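Local coordinates for Ras-interacting protein 1 (Homo sapiens, PDB 5KHO) that binds GTP-loaded Ras-family GTPases and regulates GTPase signalling, cell architecture and adhesion as endothelial cells form blood vessels, at residues Phe73-Leu79 against Ala120-Arg126. Residue numbers count along the deposited sequence, not the author numbering.
Sequences FALCDAL and ARRFELR
Two antiparallel strands, Phe73-Leu79 and Ala120-Arg126, pair at the centre of the mixed sheet of a ubiquitin-like Ras-association domain, with strand 18-22 beyond Ala120-Arg126 and strand 96-99 beyond Phe73-Leu79. Their axes approach to 4.7 Å, with 155° between N-to-C directions. Ala74-Arg126 and Cys76-Glu124 are hydrogen-bonded pairs (Cys76 N to Glu124 O and Glu124 N to Cys76 O, both 2.9 Å); Leu75-Leu125 and Asp77-Phe123 are non-hydrogen-bonded pairs. Leu75, Phe123 and Leu125 share one face, where apolar side chains suit the core under helices 43-54 and 106-112; Leu75 CG lies 4.2 Å from Phe123 CD1. On that same face Asp77 (chi1 t) meets the extended, all-t Arg121, whose long arm spans the diagonal to reach the carboxylate and whose NH2 also donates to Val109 O. On the other face Ala74 and Cys76 stand opposite Arg126 and Glu124, and their small side chains, with that of Ala78, fit beside long charged ones; Glu124 forms salt bridges to both Arg122 and Arg126. The Asp77 salt bridge is bidentate, Arg121 NE to Asp77 OD1 and Arg121 NH2 to Asp77 OD2 both measuring 2.8 Å.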
ATOM      1  N   PHE B  73      21.827  -7.800   2.995  1.00 83.08           N
ATOM      2  CA  PHE B  73      20.465  -7.905   3.536  1.00 84.14           C
ATOM      3  C   PHE B  73      19.520  -6.782   3.095  1.00 85.10           C
ATOM      4  O   PHE B  73      19.956  -5.669   2.774  1.00 86.16           O
ATOM      5  CB  PHE B  73      20.494  -8.016   5.058  1.00 80.88           C
ATOM      6  CG  PHE B  73      20.976  -9.343   5.556  1.00 83.00           C
ATOM      7  CD1 PHE B  73      20.090 -10.410   5.703  1.00 78.99           C
ATOM      8  CD2 PHE B  73      22.320  -9.536   5.877  1.00 82.05           C
ATOM      9  CE1 PHE B  73      20.537 -11.642   6.160  1.00 80.42           C
ATOM     10  CE2 PHE B  73      22.769 -10.766   6.339  1.00 79.62           C
ATOM     11  CZ  PHE B  73      21.880 -11.820   6.477  1.00 76.96           C
ATOM     12  N   ALA B  74      18.225  -7.098   3.116  1.00 81.71           N
ATOM     13  CA  ALA B  74      17.173  -6.253   2.556  1.00 79.30           C
ATOM     14  C   ALA B  74      16.001  -6.057   3.514  1.00 75.30           C
ATOM     15  O   ALA B  74      15.564  -6.993   4.185  1.00 73.50           O
ATOM     16  CB  ALA B  74      16.676  -6.858   1.251  1.00 76.28           C
ATOM     17  N   LEU B  75      15.494  -4.834   3.569  1.00 77.90           N
ATOM     18  CA  LEU B  75      14.253  -4.581   4.284  1.00 82.51           C
ATOM     19  C   LEU B  75      13.078  -4.667   3.313  1.00 79.96           C
ATOM     20  O   LEU B  75      13.048  -3.977   2.287  1.00 83.93           O
ATOM     21  CB  LEU B  75      14.290  -3.241   5.034  1.00 86.31           C
ATOM     22  CG  LEU B  75      13.188  -2.929   6.059  1.00 85.15           C
ATOM     23  CD1 LEU B  75      12.970  -4.052   7.070  1.00 83.08           C
ATOM     24  CD2 LEU B  75      13.521  -1.631   6.772  1.00 89.16           C
ATOM     25  N   CYS B  76      12.117  -5.518   3.655  1.00 75.38           N
ATOM     26  CA  CYS B  76      11.055  -5.884   2.739  1.00 74.21           C
ATOM     27  C   CYS B  76       9.665  -5.540   3.249  1.00 73.68           C
ATOM     28  O   CYS B  76       9.329  -5.844   4.394  1.00 68.49           O
ATOM     29  CB  CYS B  76      11.142  -7.372   2.405  1.00 78.32           C
ATOM     30  SG  CYS B  76      12.746  -7.843   1.723  1.00 92.44           S
ATOM     31  N   ASP B  77       8.879  -4.898   2.378  1.00 71.19           N
ATOM     32  CA  ASP B  77       7.458  -4.669   2.586  1.00 66.86           C
ATOM     33  C   ASP B  77       6.733  -5.896   2.049  1.00 67.09           C
ATOM     34  O   ASP B  77       6.534  -6.033   0.839  1.00 77.50           O
ATOM     35  CB  ASP B  77       7.019  -3.380   1.872  1.00 64.78           C
ATOM     36  CG  ASP B  77       5.648  -2.852   2.343  1.00 72.48           C
ATOM     37  OD1 ASP B  77       4.905  -3.523   3.109  1.00 71.71           O
ATOM     38  OD2 ASP B  77       5.305  -1.732   1.925  1.00 69.32           O
ATOM     39  N   ALA B  78       6.370  -6.800   2.951  1.00 67.97           N
ATOM     40  CA  ALA B  78       5.737  -8.078   2.584  1.00 74.35           C
ATOM     41  C   ALA B  78       4.214  -8.054   2.710  1.00 81.80           C
ATOM     42  O   ALA B  78       3.659  -7.273   3.497  1.00 93.43           O
ATOM     43  CB  ALA B  78       6.316  -9.208   3.418  1.00 72.66           C
ATOM     44  N   LEU B  79       3.552  -8.915   1.933  1.00 78.58           N
ATOM     45  CA  LEU B  79       2.086  -9.009   1.883  1.00 80.93           C
ATOM     46  C   LEU B  79       1.615 -10.449   1.661  1.00 88.39           C
ATOM     47  O   LEU B  79       2.324 -11.262   1.060  1.00 92.85           O
ATOM     48  CB  LEU B  79       1.531  -8.160   0.733  1.00 76.18           C
ATOM     49  CG  LEU B  79       1.915  -6.709   0.478  1.00 73.53           C
ATOM     50  CD1 LEU B  79       1.629  -6.405  -0.974  1.00 72.48           C
ATOM     51  CD2 LEU B  79       1.144  -5.764   1.380  1.00 77.18           C
ATOM     52  N   ALA B 120      -2.754  -9.317   5.055  1.00 83.66           N
ATOM     53  CA  ALA B 120      -1.864  -8.891   6.126  1.00 78.38           C
ATOM     54  C   ALA B 120      -0.591  -8.275   5.531  1.00 77.31           C
ATOM     55  O   ALA B 120      -0.269  -8.505   4.360  1.00 72.12           O
ATOM     56  CB  ALA B 120      -1.537 -10.064   7.036  1.00 70.70           C
ATOM     57  N   ARG B 121       0.119  -7.490   6.343  1.00 73.32           N
ATOM     58  CA  ARG B 121       1.310  -6.787   5.906  1.00 68.19           C
ATOM     59  C   ARG B 121       2.291  -6.606   7.062  1.00 75.16           C
ATOM     60  O   ARG B 121       1.920  -6.083   8.121  1.00 82.25           O
ATOM     61  CB  ARG B 121       0.910  -5.445   5.328  1.00 62.09           C
ATOM     62  CG  ARG B 121       2.050  -4.578   4.862  1.00 62.92           C
ATOM     63  CD  ARG B 121       1.602  -3.138   4.796  1.00 61.74           C
ATOM     64  NE  ARG B 121       2.574  -2.299   4.106  1.00 69.85           N
ATOM     65  CZ  ARG B 121       2.590  -0.968   4.163  1.00 76.06           C
ATOM     66  NH1 ARG B 121       1.684  -0.311   4.888  1.00 78.17           N
ATOM     67  NH2 ARG B 121       3.515  -0.288   3.497  1.00 72.77           N
ATOM     68  N   ARG B 122       3.533  -7.042   6.843  1.00 69.95           N
ATOM     69  CA  ARG B 122       4.606  -6.915   7.822  1.00 71.25           C
ATOM     70  C   ARG B 122       5.936  -6.585   7.145  1.00 73.83           C
ATOM     71  O   ARG B 122       6.116  -6.884   5.962  1.00 75.10           O
ATOM     72  CB  ARG B 122       4.729  -8.193   8.667  1.00 75.36           C
ATOM     73  CG  ARG B 122       5.343  -9.392   7.957  1.00 80.71           C
ATOM     74  CD  ARG B 122       5.158 -10.668   8.751  1.00 85.29           C
ATOM     75  NE  ARG B 122       5.930 -11.769   8.174  1.00 94.32           N
ATOM     76  CZ  ARG B 122       5.996 -13.003   8.674  1.00 96.69           C
ATOM     77  NH1 ARG B 122       6.745 -13.912   8.069  1.00101.92           N
ATOM     78  NH2 ARG B 122       5.323 -13.342   9.771  1.00103.26           N
ATOM     79  N   PHE B 123       6.848  -5.964   7.897  1.00 70.78           N
ATOM     80  CA  PHE B 123       8.219  -5.768   7.450  1.00 72.15           C
ATOM     81  C   PHE B 123       9.035  -7.028   7.713  1.00 75.77           C
ATOM     82  O   PHE B 123       8.952  -7.604   8.792  1.00 80.72           O
ATOM     83  CB  PHE B 123       8.875  -4.579   8.150  1.00 73.39           C
ATOM     84  CG  PHE B 123       8.594  -3.255   7.503  1.00 78.76           C
ATOM     85  CD1 PHE B 123       8.982  -3.005   6.189  1.00 78.73           C
ATOM     86  CD2 PHE B 123       7.963  -2.238   8.222  1.00 80.28           C
ATOM     87  CE1 PHE B 123       8.721  -1.774   5.601  1.00 85.49           C
ATOM     88  CE2 PHE B 123       7.704  -1.006   7.641  1.00 76.97           C
ATOM     89  CZ  PHE B 123       8.083  -0.772   6.329  1.00 81.08           C
ATOM     90  N   GLU B 124       9.817  -7.448   6.720  1.00 79.06           N
ATOM     91  CA  GLU B 124      10.681  -8.627   6.837  1.00 76.48           C
ATOM     92  C   GLU B 124      12.163  -8.283   6.632  1.00 75.05           C
ATOM     93  O   GLU B 124      12.503  -7.384   5.848  1.00 69.95           O
ATOM     94  CB  GLU B 124      10.233  -9.731   5.872  1.00 80.54           C
ATOM     95  CG  GLU B 124       8.943 -10.447   6.288  1.00 89.83           C
ATOM     96  CD  GLU B 124       8.486 -11.546   5.321  1.00 96.04           C
ATOM     97  OE1 GLU B 124       8.879 -11.547   4.130  1.00 98.65           O
ATOM     98  OE2 GLU B 124       7.703 -12.420   5.754  1.00 99.02           O
ATOM     99  N   LEU B 125      13.033  -8.978   7.369  1.00 71.77           N
ATOM    100  CA  LEU B 125      14.468  -8.892   7.129  1.00 73.51           C
ATOM    101  C   LEU B 125      14.901 -10.131   6.371  1.00 77.98           C
ATOM    102  O   LEU B 125      14.743 -11.252   6.864  1.00 85.35           O
ATOM    103  CB  LEU B 125      15.243  -8.806   8.435  1.00 70.60           C
ATOM    104  CG  LEU B 125      16.494  -7.923   8.539  1.00 71.49           C
ATOM    105  CD1 LEU B 125      17.524  -8.649   9.392  1.00 68.29           C
ATOM    106  CD2 LEU B 125      17.098  -7.491   7.210  1.00 67.02           C
ATOM    107  N   ARG B 126      15.427  -9.930   5.167  1.00 77.89           N
ATOM    108  CA  ARG B 126      15.825 -11.043   4.305  1.00 82.64           C
ATOM    109  C   ARG B 126      17.191 -10.845   3.659  1.00 86.27           C
ATOM    110  O   ARG B 126      17.651  -9.706   3.492  1.00 86.64           O
ATOM    111  CB  ARG B 126      14.778 -11.274   3.214  1.00 85.77           C
ATOM    112  CG  ARG B 126      13.516 -11.982   3.680  1.00 89.23           C
ATOM    113  CD  ARG B 126      12.601 -12.195   2.495  1.00 95.32           C
ATOM    114  NE  ARG B 126      11.264 -12.614   2.894  1.00 98.07           N
ATOM    115  CZ  ARG B 126      10.889 -13.876   3.070  1.00105.32           C
ATOM    116  NH1 ARG B 126      11.752 -14.874   2.900  1.00108.44           N
ATOM    117  NH2 ARG B 126       9.639 -14.137   3.427  1.00111.40           N
TER